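Local coordinates for protein endoribonuclease ToxN (Pectobacterium atrosepticum, PDB 2XDB) that cleaves RNA as the endoribonuclease toxin of a type III toxin-antitoxin antiviral system, in which it is bound by its processed ToxI RNA antitoxin, at residues A[87-92]-A[130-135]; A[50-53]-A[57-60]; A[68-73]-A[78-83]. All coordinates share one frame; numbering follows the deposited sequence.

From the N terminus, the first contact reached is interaction 2, where the end of strand 45-52 meets the turn 57-60 across a loop of three residues. Interaction 3 follows and closes the hairpin of strands 69-73 and 80-91. Interaction 1 comes last and spans the longest stretch, 37 residues that include helix 109-123, to bring helix 125-140 back beside the same strand 80-91. The three closures run in series, so none nests in or crosses another. Strand 80-91 lies between strands 45-52 and 69-73 in one antiparallel sheet: Thr52 of interaction 2 meets Leu83 of interaction 3, and Lys87 reaches both Trp57 and Cys68. Interactions 1 and 2 also hold ToxI RNA.

Interaction 1: residues A[87-92]-A[130-135]; sequences KFMIPI and SKSDTL. With nucleotides of chain B.
Met89 and Leu135 both turn toward the opposite segment, and Met89 CE comes within 4.4 Å of Leu135 CD2, joining the break in strand 80-91, at Lys87 to Met89, to helix 125-140. The long, unbranched thioether suits the distance between strand and helix: extended beyond CG, it brings Met89 CE to 3.9 Å from Ser132 O, while the small Ser132 lets the helix come close. Leu135, its CG anti to the backbone N (chi1 174°), lays CD2 3.8 Å from Lys87 CA. These four residues are buried, and Val39 of strand 35-42 packs on Met89 and Ser132.

RNA is met on the far side of each segment. The Phe88 ring takes the uracil of U2 of chain B over one face, with N3 3.3 Å above the ring plane; Lys87 CG covers the opposite face. Lys87 NZ stands 3.0 Å from OP1 of U3 of chain B, where its positive charge probably favours the phosphate. The outer side of the helix is looser, with Ser130 exposed and Asp133 partly so. The hydroxyl of the buried Thr134 lies between Ser130 O and OP1 of U21 of chain B, and its one proton can serve either. With no hydrogen bond across it, the joint rests on van der Waals contact of apolar side chains with each other and with backbone; polar ends find partners outside: Asn85 for Lys87 NZ, Ile128 O for Ser132 OG.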
loop_
_atom_site.group_PDB
_atom_site.type_symbol
_atom_site.label_atom_id
_atom_site.label_comp_id
_atom_site.label_asym_id
_atom_site.label_seq_id
_atom_site.Cartn_x
_atom_site.Cartn_y
_atom_site.Cartn_z
ATOM N N LYS A 87 -0.742 -5.383 5.071
ATOM C CA LYS A 87 -0.116 -6.702 5.164
ATOM C C LYS A 87 0.544 -7.138 3.871
ATOM O O LYS A 87 1.281 -8.115 3.845
ATOM C CB LYS A 87 -1.100 -7.766 5.658
ATOM C CG LYS A 87 -2.354 -7.934 4.860
ATOM C CD LYS A 87 -3.170 -9.063 5.484
ATOM C CE LYS A 87 -4.285 -9.558 4.588
ATOM N NZ LYS A 87 -5.251 -8.456 4.319
ATOM N N PHE A 88 0.289 -6.403 2.796
ATOM C CA PHE A 88 0.982 -6.660 1.541
ATOM C C PHE A 88 1.831 -5.492 1.082
ATOM O O PHE A 88 2.046 -5.332 -0.107
ATOM C CB PHE A 88 -0.003 -7.016 0.443
ATOM C CG PHE A 88 -0.889 -8.149 0.797
ATOM C CD1 PHE A 88 -2.262 -8.037 0.678
ATOM C CD2 PHE A 88 -0.354 -9.328 1.277
ATOM C CE1 PHE A 88 -3.083 -9.089 1.019
ATOM C CE2 PHE A 88 -1.176 -10.387 1.618
ATOM C CZ PHE A 88 -2.540 -10.262 1.494
ATOM N N MET A 89 2.302 -4.673 2.013
ATOM C CA MET A 89 3.262 -3.630 1.677
ATOM C C MET A 89 4.581 -4.274 1.250
ATOM O O MET A 89 4.857 -5.422 1.607
ATOM C CB MET A 89 3.500 -2.722 2.872
ATOM C CG MET A 89 4.141 -3.427 4.047
ATOM S SD MET A 89 4.336 -2.307 5.435
ATOM C CE MET A 89 5.160 -3.391 6.599
ATOM N N ILE A 90 5.390 -3.536 0.492
ATOM C CA ILE A 90 6.613 -4.097 -0.073
ATOM C C ILE A 90 7.769 -3.103 -0.074
ATOM O O ILE A 90 7.565 -1.899 -0.195
ATOM C CB ILE A 90 6.373 -4.584 -1.504
ATOM C CG1 ILE A 90 5.911 -3.438 -2.406
ATOM C CG2 ILE A 90 5.335 -5.696 -1.533
ATOM C CD1 ILE A 90 5.667 -3.902 -3.836
ATOM N N PRO A 91 8.997 -3.599 0.092
ATOM C CA PRO A 91 10.107 -2.652 0.033
ATOM C C PRO A 91 10.274 -2.248 -1.423
ATOM O O PRO A 91 10.008 -3.074 -2.290
ATOM C CB PRO A 91 11.291 -3.486 0.492
ATOM C CG PRO A 91 10.932 -4.889 0.098
ATOM C CD PRO A 91 9.447 -4.995 0.218
ATOM N N ILE A 92 10.661 -1.008 -1.698
ATOM C CA ILE A 92 10.777 -0.564 -3.083
ATOM C C ILE A 92 12.146 0.006 -3.415
ATOM O O ILE A 92 12.897 0.414 -2.538
ATOM C CB ILE A 92 9.715 0.487 -3.447
ATOM C CG1 ILE A 92 9.853 1.726 -2.561
ATOM C CG2 ILE A 92 8.331 -0.099 -3.315
ATOM C CD1 ILE A 92 10.701 2.814 -3.170
ATOM N N SER A 130 2.569 4.040 12.254
ATOM C CA SER A 130 2.731 3.302 13.490
ATOM C C SER A 130 2.202 1.885 13.342
ATOM O O SER A 130 2.792 0.939 13.848
ATOM C CB SER A 130 2.033 4.022 14.627
ATOM O OG SER A 130 1.880 3.138 15.721
ATOM N N LYS A 131 1.088 1.729 12.637
ATOM C CA LYS A 131 0.582 0.393 12.359
ATOM C C LYS A 131 1.563 -0.387 11.496
ATOM O O LYS A 131 1.745 -1.578 11.700
ATOM C CB LYS A 131 -0.776 0.454 11.678
ATOM C CG LYS A 131 -1.908 0.824 12.602
ATOM C CD LYS A 131 -3.155 1.132 11.811
ATOM C CE LYS A 131 -4.306 1.470 12.725
ATOM N NZ LYS A 131 -4.886 0.222 13.246
ATOM N N SER A 132 2.199 0.284 10.538
ATOM C CA SER A 132 3.127 -0.398 9.643
ATOM C C SER A 132 4.307 -0.943 10.430
ATOM O O SER A 132 4.710 -2.086 10.251
ATOM C CB SER A 132 3.614 0.537 8.541
ATOM O OG SER A 132 2.531 0.962 7.735
ATOM N N ASP A 133 4.844 -0.114 11.316
ATOM C CA ASP A 133 5.996 -0.482 12.113
ATOM C C ASP A 133 5.668 -1.680 12.994
ATOM O O ASP A 133 6.459 -2.619 13.098
ATOM C CB ASP A 133 6.450 0.702 12.970
ATOM C CG ASP A 133 7.737 0.414 13.747
ATOM O OD1 ASP A 133 8.663 -0.196 13.175
ATOM O OD2 ASP A 133 7.830 0.808 14.933
ATOM N N THR A 134 4.501 -1.660 13.627
ATOM C CA THR A 134 4.173 -2.725 14.560
ATOM C C THR A 134 3.865 -3.994 13.783
ATOM O O THR A 134 4.139 -5.099 14.240
ATOM C CB THR A 134 2.988 -2.361 15.471
ATOM O OG1 THR A 134 3.259 -1.125 16.142
ATOM C CG2 THR A 134 2.767 -3.440 16.515
ATOM N N LEU A 135 3.309 -3.826 12.592
ATOM C CA LEU A 135 2.976 -4.964 11.751
ATOM C C LEU A 135 4.237 -5.737 11.420
ATOM O O LEU A 135 4.307 -6.957 11.608
ATOM C CB LEU A 135 2.278 -4.506 10.479
ATOM C CG LEU A 135 2.009 -5.584 9.444
ATOM C CD1 LEU A 135 1.089 -6.634 10.024
ATOM C CD2 LEU A 135 1.408 -4.964 8.192
ATOM P P U B 2 -8.883 -9.381 -1.688
ATOM O OP1 U B 2 -10.162 -9.698 -1.027
ATOM O OP2 U B 2 -8.281 -8.037 -1.515
ATOM O "O5'" U B 2 -7.841 -10.503 -1.293
ATOM C "C5'" U B 2 -8.159 -11.883 -1.348
ATOM C "C4'" U B 2 -6.955 -12.711 -0.986
ATOM O "O4'" U B 2 -5.925 -12.578 -2.001
ATOM C "C3'" U B 2 -6.262 -12.306 0.301
ATOM O "O3'" U B 2 -6.905 -12.844 1.435
ATOM C "C2'" U B 2 -4.861 -12.846 0.101
ATOM O "O2'" U B 2 -4.870 -14.244 0.320
ATOM C "C1'" U B 2 -4.650 -12.608 -1.392
ATOM N N1 U B 2 -3.952 -11.347 -1.732
ATOM C C2 U B 2 -2.579 -11.325 -1.697
ATOM O O2 U B 2 -1.926 -12.292 -1.374
ATOM N N3 U B 2 -1.997 -10.133 -2.038
ATOM C C4 U B 2 -2.639 -8.976 -2.420
ATOM O O4 U B 2 -1.986 -7.972 -2.711
ATOM C C5 U B 2 -4.061 -9.080 -2.440
ATOM C C6 U B 2 -4.651 -10.230 -2.108
ATOM P P U B 3 -6.542 -12.318 2.893
ATOM O OP1 U B 3 -6.170 -10.890 2.745
ATOM O OP2 U B 3 -5.556 -13.268 3.457
ATOM O "O5'" U B 3 -7.959 -12.419 3.593
ATOM C "C5'" U B 3 -8.911 -11.406 3.308
ATOM C "C4'" U B 3 -10.307 -11.959 3.215
ATOM O "O4'" U B 3 -10.491 -12.655 1.958
ATOM C "C3'" U B 3 -10.673 -12.990 4.261
ATOM O "O3'" U B 3 -11.011 -12.388 5.494
ATOM C "C2'" U B 3 -11.830 -13.722 3.598
ATOM O "O2'" U B 3 -13.015 -12.948 3.682
ATOM C "C1'" U B 3 -11.388 -13.731 2.137
ATOM N N1 U B 3 -10.708 -14.976 1.739
ATOM C C2 U B 3 -10.614 -15.225 0.385
ATOM O O2 U B 3 -11.057 -14.470 -0.465
ATOM N N3 U B 3 -9.975 -16.390 0.057
ATOM C C4 U B 3 -9.438 -17.311 0.928
ATOM O O4 U B 3 -8.895 -18.313 0.465
ATOM C C5 U B 3 -9.579 -16.982 2.316
ATOM C C6 U B 3 -10.196 -15.851 2.667
ATOM P P U B 21 6.229 -2.976 19.105
ATOM O OP1 U B 21 5.231 -2.040 18.513
ATOM O OP2 U B 21 6.670 -4.154 18.315
ATOM O "O5'" U B 21 7.497 -2.145 19.587
ATOM C "C5'" U B 21 8.587 -2.784 20.243
ATOM C "C4'" U B 21 9.181 -1.947 21.355
ATOM O "O4'" U B 21 9.599 -0.645 20.852
ATOM C "C3'" U B 21 8.278 -1.667 22.557
ATOM O "O3'" U B 21 9.075 -1.669 23.742
ATOM C "C2'" U B 21 7.811 -0.239 22.288
ATOM O "O2'" U B 21 7.378 0.458 23.434
ATOM C "C1'" U B 21 9.085 0.365 21.703
ATOM N N1 U B 21 9.017 1.678 20.992
ATOM C C2 U B 21 7.816 2.245 20.585
ATOM O O2 U B 21 6.718 1.745 20.766
ATOM N N3 U B 21 7.941 3.456 19.939
ATOM C C4 U B 21 9.102 4.153 19.654
ATOM O O4 U B 21 9.045 5.235 19.062
ATOM C C5 U B 21 10.296 3.507 20.103
ATOM C C6 U B 21 10.207 2.330 20.734
#

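Interaction 2: residues A[50-53]-A[57-60]; sequences PLTS and WHNN. With nucleotides of chain B.
The loop that leaves strand 45-52 forms part of the surface binding ToxI RNA, and His58 in its 3-10 turn reaches back to Thr52 and Ser53 at the strand end. In the model the imidazole edge faces Ser53 O, with His58 CE1 3.2 Å from it and 4.3 Å from Thr52 CG2. No hydrogen bond is made between the two segments; Ser53 O and Thr52 OG1 are both bonded by Lys55 NZ from the intervening loop.

The edge of the same imidazole also stands over the indole of Trp57, with His58 CD2 3.3 Å above its centre. The opposite indole face receives the ribose of U3 of chain B, C4' being 3.6 Å above it, so the broad ring is sandwiched between imidazole and sugar. Its orientation sends Trp57 NE1 to OP1 of U2 of chain B in a 2.8 Å hydrogen bond (149°), a job for the one ring N-H of tryptophan. Further along, Asn60 CB rests 3.4 Å from atom C2 of the cytosine of nucleotide C4 of chain B. Strand 80-91 runs beside the contact: Thr52 pairs by its backbone with Leu83, whose side chain also packs on His58.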
loop_
_atom_site.group_PDB
_atom_site.type_symbol
_atom_site.label_atom_id
_atom_site.label_comp_id
_atom_site.label_asym_id
_atom_site.label_seq_id
_atom_site.Cartn_x
_atom_site.Cartn_y
_atom_site.Cartn_z
ATOM N N PRO A 50 -0.370 -1.192 -0.839
ATOM C CA PRO A 50 -1.359 -1.095 -1.910
ATOM C C PRO A 50 -2.687 -0.594 -1.379
ATOM O O PRO A 50 -3.072 -0.955 -0.265
ATOM C CB PRO A 50 -1.498 -2.546 -2.377
ATOM C CG PRO A 50 -1.232 -3.343 -1.139
ATOM C CD PRO A 50 -0.192 -2.576 -0.369
ATOM N N LEU A 51 -3.367 0.239 -2.163
ATOM C CA LEU A 51 -4.739 0.611 -1.881
ATOM C C LEU A 51 -5.646 -0.381 -2.610
ATOM O O LEU A 51 -5.282 -0.890 -3.671
ATOM C CB LEU A 51 -5.015 2.011 -2.401
ATOM C CG LEU A 51 -4.284 3.193 -1.782
ATOM C CD1 LEU A 51 -4.486 4.427 -2.644
ATOM C CD2 LEU A 51 -4.852 3.422 -0.420
ATOM N N THR A 52 -6.816 -0.658 -2.041
ATOM C CA THR A 52 -7.793 -1.544 -2.667
ATOM C C THR A 52 -9.215 -1.005 -2.505
ATOM O O THR A 52 -9.534 -0.327 -1.524
ATOM C CB THR A 52 -7.717 -3.000 -2.124
ATOM O OG1 THR A 52 -8.794 -3.769 -2.668
ATOM C CG2 THR A 52 -7.842 -3.029 -0.629
ATOM N N SER A 53 -10.065 -1.301 -3.480
ATOM C CA SER A 53 -11.434 -0.816 -3.454
ATOM C C SER A 53 -12.253 -1.640 -2.463
ATOM O O SER A 53 -11.837 -2.728 -2.074
ATOM C CB SER A 53 -12.042 -0.852 -4.864
ATOM O OG SER A 53 -11.848 -2.108 -5.504
ATOM N N TRP A 57 -15.940 -8.238 2.753
ATOM C CA TRP A 57 -15.267 -8.636 3.994
ATOM C C TRP A 57 -14.678 -7.485 4.813
ATOM O O TRP A 57 -14.407 -7.648 5.997
ATOM C CB TRP A 57 -14.206 -9.717 3.748
ATOM C CG TRP A 57 -13.037 -9.298 2.916
ATOM C CD1 TRP A 57 -12.883 -9.476 1.571
ATOM C CD2 TRP A 57 -11.838 -8.657 3.373
ATOM N NE1 TRP A 57 -11.668 -8.981 1.160
ATOM C CE2 TRP A 57 -11.007 -8.470 2.247
ATOM C CE3 TRP A 57 -11.385 -8.218 4.625
ATOM C CZ2 TRP A 57 -9.753 -7.859 2.335
ATOM C CZ3 TRP A 57 -10.136 -7.618 4.709
ATOM C CH2 TRP A 57 -9.338 -7.444 3.572
ATOM N N HIS A 58 -14.489 -6.326 4.189
ATOM C CA HIS A 58 -13.920 -5.176 4.886
ATOM C C HIS A 58 -14.769 -4.776 6.081
ATOM O O HIS A 58 -14.273 -4.179 7.032
ATOM C CB HIS A 58 -13.764 -3.974 3.949
ATOM C CG HIS A 58 -12.792 -4.196 2.835
ATOM N ND1 HIS A 58 -12.739 -3.387 1.720
ATOM C CD2 HIS A 58 -11.842 -5.146 2.660
ATOM C CE1 HIS A 58 -11.801 -3.832 0.903
ATOM N NE2 HIS A 58 -11.241 -4.896 1.450
ATOM N N ASN A 59 -16.053 -5.098 6.033
ATOM C CA ASN A 59 -16.943 -4.723 7.117
ATOM C C ASN A 59 -16.484 -5.256 8.472
ATOM O O ASN A 59 -16.857 -4.719 9.511
ATOM C CB ASN A 59 -18.367 -5.179 6.817
ATOM C CG ASN A 59 -18.983 -4.422 5.656
ATOM O OD1 ASN A 59 -18.488 -3.366 5.255
ATOM N ND2 ASN A 59 -20.073 -4.956 5.113
ATOM N N ASN A 60 -15.654 -6.295 8.452
ATOM C CA ASN A 60 -15.193 -6.933 9.687
ATOM C C ASN A 60 -13.789 -6.551 10.162
ATOM O O ASN A 60 -13.227 -7.218 11.029
ATOM C CB ASN A 60 -15.271 -8.451 9.555
ATOM C CG ASN A 60 -16.678 -8.939 9.352
ATOM O OD1 ASN A 60 -16.906 -9.937 8.669
ATOM N ND2 ASN A 60 -17.639 -8.234 9.940
ATOM P P C B 4 -10.466 -12.998 6.871
ATOM O OP1 C B 4 -9.382 -13.951 6.527
ATOM O OP2 C B 4 -11.640 -13.487 7.632
ATOM O "O5'" C B 4 -9.867 -11.701 7.561
ATOM C "C5'" C B 4 -10.555 -10.454 7.569
ATOM C "C4'" C B 4 -10.402 -9.772 8.905
ATOM O "O4'" C B 4 -11.708 -9.684 9.536
ATOM C "C3'" C B 4 -9.500 -10.506 9.899
ATOM O "O3'" C B 4 -8.910 -9.558 10.789
ATOM C "C2'" C B 4 -10.503 -11.351 10.675
ATOM O "O2'" C B 4 -10.052 -11.773 11.948
ATOM C "C1'" C B 4 -11.692 -10.392 10.758
ATOM N N1 C B 4 -13.005 -11.063 10.873
ATOM C C2 C B 4 -13.896 -10.609 11.845
ATOM O O2 C B 4 -13.559 -9.664 12.570
ATOM N N3 C B 4 -15.101 -11.208 11.970
ATOM C C4 C B 4 -15.427 -12.222 11.166
ATOM N N4 C B 4 -16.626 -12.778 11.328
ATOM C C5 C B 4 -14.538 -12.707 10.162
ATOM C C6 C B 4 -13.348 -12.102 10.053
ATOM P P U B 3 -6.542 -12.318 2.893
ATOM O OP1 U B 3 -6.170 -10.890 2.745
ATOM O OP2 U B 3 -5.556 -13.268 3.457
ATOM O "O5'" U B 3 -7.959 -12.419 3.593
ATOM C "C5'" U B 3 -8.911 -11.406 3.308
ATOM C "C4'" U B 3 -10.307 -11.959 3.215
ATOM O "O4'" U B 3 -10.491 -12.655 1.958
ATOM C "C3'" U B 3 -10.673 -12.990 4.261
ATOM O "O3'" U B 3 -11.011 -12.388 5.494
ATOM C "C2'" U B 3 -11.830 -13.722 3.598
ATOM O "O2'" U B 3 -13.015 -12.948 3.682
ATOM C "C1'" U B 3 -11.388 -13.731 2.137
ATOM N N1 U B 3 -10.708 -14.976 1.739
ATOM C C2 U B 3 -10.614 -15.225 0.385
ATOM O O2 U B 3 -11.057 -14.470 -0.465
ATOM N N3 U B 3 -9.975 -16.390 0.057
ATOM C C4 U B 3 -9.438 -17.311 0.928
ATOM O O4 U B 3 -8.895 -18.313 0.465
ATOM C C5 U B 3 -9.579 -16.982 2.316
ATOM C C6 U B 3 -10.196 -15.851 2.667
ATOM P P U B 2 -8.883 -9.381 -1.688
ATOM O OP1 U B 2 -10.162 -9.698 -1.027
ATOM O OP2 U B 2 -8.281 -8.037 -1.515
ATOM O "O5'" U B 2 -7.841 -10.503 -1.293
ATOM C "C5'" U B 2 -8.159 -11.883 -1.348
ATOM C "C4'" U B 2 -6.955 -12.711 -0.986
ATOM O "O4'" U B 2 -5.925 -12.578 -2.001
ATOM C "C3'" U B 2 -6.262 -12.306 0.301
ATOM O "O3'" U B 2 -6.905 -12.844 1.435
ATOM C "C2'" U B 2 -4.861 -12.846 0.101
ATOM O "O2'" U B 2 -4.870 -14.244 0.320
ATOM C "C1'" U B 2 -4.650 -12.608 -1.392
ATOM N N1 U B 2 -3.952 -11.347 -1.732
ATOM C C2 U B 2 -2.579 -11.325 -1.697
ATOM O O2 U B 2 -1.926 -12.292 -1.374
ATOM N N3 U B 2 -1.997 -10.133 -2.038
ATOM C C4 U B 2 -2.639 -8.976 -2.420
ATOM O O4 U B 2 -1.986 -7.972 -2.711
ATOM C C5 U B 2 -4.061 -9.080 -2.440
ATOM C C6 U B 2 -4.651 -10.230 -2.108
#

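Interaction 3: residues A[68-73]-A[78-83]; sequences CFKLHE and ENQLGL
Strands 69-73 and 80-83 run antiparallel, their axes 4.3 Å apart at closest and their directions 158° apart. Lys70 with Leu83 and His72 with Gln80 are non-hydrogen-bonded pairs, but the register slips by one residue between them. In this beta bulge Leu71 faces two residues: its N donates to Gly82 O (2.8 Å), and its O accepts from Leu81 N (2.9 Å). Gly82 has a positive phi, which suits a glycine. A third backbone bond runs from Glu73 N to Asn79 O, at 3.2 Å.

The hairpin supplies one edge of the sheet in this fold of the SH3 clan, strand 69-73 being outermost within the chain and 80-91 next to it. Leu71 and Leu81, bulky and apolar, meet CB to CB at 3.9 Å, and both turn to helix 109-123, Leu71 touching Phe120 and Leu81 touching Lys116. Leu83 CD2 lies 4.0 Å from the small Cys68, at its CB. The His72 ring leads away from the pair to meet Phe120, and the side chain lies about 4 Å from a bound cobalt(II) ion. Gln80 bends at chi2, setting its NE2 near His72 CB, while Pro77 O accepts a hydrogen bond from that NE2. Asn79 ND2 gives Glu73 OE1 a straight bond (3.1 Å, 168°) on the anti side of the carboxylate and somewhat out of its plane, which is turned 63° from the amide; Glu73 OE2 makes a salt bridge with Lys116.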
loop_
_atom_site.group_PDB
_atom_site.type_symbol
_atom_site.label_atom_id
_atom_site.label_comp_id
_atom_site.label_asym_id
_atom_site.label_seq_id
_atom_site.Cartn_x
_atom_site.Cartn_y
_atom_site.Cartn_z
ATOM N N CYS A 68 -4.915 -3.838 8.036
ATOM C CA CYS A 68 -5.689 -2.972 7.170
ATOM C C CYS A 68 -5.891 -1.646 7.861
ATOM O O CYS A 68 -6.146 -1.596 9.057
ATOM C CB CYS A 68 -7.072 -3.599 6.917
ATOM S SG CYS A 68 -7.002 -5.282 6.277
ATOM N N PHE A 69 -5.796 -0.567 7.110
ATOM C CA PHE A 69 -6.271 0.700 7.608
ATOM C C PHE A 69 -7.415 1.158 6.708
ATOM O O PHE A 69 -7.196 1.465 5.532
ATOM C CB PHE A 69 -5.135 1.720 7.637
ATOM C CG PHE A 69 -5.549 3.065 8.143
ATOM C CD1 PHE A 69 -5.683 3.295 9.499
ATOM C CD2 PHE A 69 -5.816 4.098 7.265
ATOM C CE1 PHE A 69 -6.074 4.536 9.970
ATOM C CE2 PHE A 69 -6.198 5.346 7.729
ATOM C CZ PHE A 69 -6.330 5.565 9.084
ATOM N N LYS A 70 -8.634 1.174 7.244
ATOM C CA LYS A 70 -9.798 1.594 6.464
ATOM C C LYS A 70 -9.780 3.091 6.115
ATOM O O LYS A 70 -9.409 3.928 6.928
ATOM C CB LYS A 70 -11.080 1.259 7.218
ATOM C CG LYS A 70 -11.709 -0.089 6.895
ATOM C CD LYS A 70 -12.976 -0.292 7.724
ATOM C CE LYS A 70 -14.009 -1.165 7.020
ATOM N NZ LYS A 70 -15.217 -1.409 7.875
ATOM N N LEU A 71 -10.189 3.424 4.903
ATOM C CA LEU A 71 -10.277 4.815 4.468
ATOM C C LEU A 71 -11.733 5.255 4.365
ATOM O O LEU A 71 -12.585 4.494 3.918
ATOM C CB LEU A 71 -9.630 4.967 3.091
ATOM C CG LEU A 71 -8.125 5.235 3.018
ATOM C CD1 LEU A 71 -7.439 4.830 4.293
ATOM C CD2 LEU A 71 -7.499 4.542 1.823
ATOM N N HIS A 72 -12.024 6.482 4.772
ATOM C CA HIS A 72 -13.311 7.100 4.453
ATOM C C HIS A 72 -13.151 8.619 4.441
ATOM O O HIS A 72 -12.131 9.141 4.890
ATOM C CB HIS A 72 -14.392 6.670 5.440
ATOM C CG HIS A 72 -14.158 7.145 6.836
ATOM N ND1 HIS A 72 -13.583 6.351 7.804
ATOM C CD2 HIS A 72 -14.421 8.335 7.433
ATOM C CE1 HIS A 72 -13.497 7.032 8.936
ATOM N NE2 HIS A 72 -13.997 8.238 8.737
ATOM N N GLU A 73 -14.133 9.336 3.911
ATOM C CA GLU A 73 -14.037 10.790 3.865
ATOM C C GLU A 73 -14.028 11.434 5.266
ATOM O O GLU A 73 -14.831 11.065 6.124
ATOM C CB GLU A 73 -15.167 11.375 3.019
ATOM C CG GLU A 73 -15.302 12.874 3.197
ATOM C CD GLU A 73 -16.315 13.505 2.274
ATOM O OE1 GLU A 73 -17.136 12.762 1.685
ATOM O OE2 GLU A 73 -16.285 14.753 2.156
ATOM N N GLU A 78 -19.955 7.418 6.197
ATOM C CA GLU A 78 -20.707 6.551 5.296
ATOM C C GLU A 78 -20.128 6.568 3.884
ATOM O O GLU A 78 -20.541 5.798 3.025
ATOM C CB GLU A 78 -22.206 6.893 5.291
ATOM C CG GLU A 78 -22.577 8.183 4.577
ATOM C CD GLU A 78 -22.245 9.439 5.380
ATOM O OE1 GLU A 78 -21.552 9.347 6.423
ATOM O OE2 GLU A 78 -22.688 10.529 4.955
ATOM N N ASN A 79 -19.164 7.447 3.650
ATOM C CA ASN A 79 -18.477 7.468 2.377
ATOM C C ASN A 79 -17.188 6.676 2.480
ATOM O O ASN A 79 -16.102 7.244 2.576
ATOM C CB ASN A 79 -18.188 8.897 1.941
ATOM C CG ASN A 79 -17.822 8.989 0.477
ATOM O OD1 ASN A 79 -17.958 8.015 -0.268
ATOM N ND2 ASN A 79 -17.358 10.159 0.052
ATOM N N GLN A 80 -17.323 5.352 2.466
ATOM C CA GLN A 80 -16.183 4.445 2.526
ATOM C C GLN A 80 -15.323 4.510 1.255
ATOM O O GLN A 80 -15.834 4.545 0.132
ATOM C CB GLN A 80 -16.664 3.018 2.774
ATOM C CG GLN A 80 -17.276 2.806 4.139
ATOM C CD GLN A 80 -16.259 2.969 5.248
ATOM O OE1 GLN A 80 -15.124 2.491 5.143
ATOM N NE2 GLN A 80 -16.657 3.644 6.321
ATOM N N LEU A 81 -14.011 4.522 1.439
ATOM C CA LEU A 81 -13.095 4.731 0.334
ATOM C C LEU A 81 -12.053 3.624 0.278
ATOM O O LEU A 81 -10.880 3.880 -0.011
ATOM C CB LEU A 81 -12.385 6.067 0.512
ATOM C CG LEU A 81 -13.001 7.363 -0.003
ATOM C CD1 LEU A 81 -14.448 7.181 -0.399
ATOM C CD2 LEU A 81 -12.850 8.437 1.040
ATOM N N GLY A 82 -12.472 2.396 0.569
ATOM C CA GLY A 82 -11.571 1.263 0.479
ATOM C C GLY A 82 -10.598 1.253 1.643
ATOM O O GLY A 82 -10.890 1.816 2.696
ATOM N N LEU A 83 -9.445 0.614 1.467
ATOM C CA LEU A 83 -8.507 0.468 2.567
ATOM C C LEU A 83 -7.094 0.306 2.082
ATOM O O LEU A 83 -6.877 -0.101 0.951
ATOM C CB LEU A 83 -8.889 -0.714 3.461
ATOM C CG LEU A 83 -8.844 -2.137 2.909
ATOM C CD1 LEU A 83 -7.412 -2.614 2.764
ATOM C CD2 LEU A 83 -9.609 -3.051 3.852
#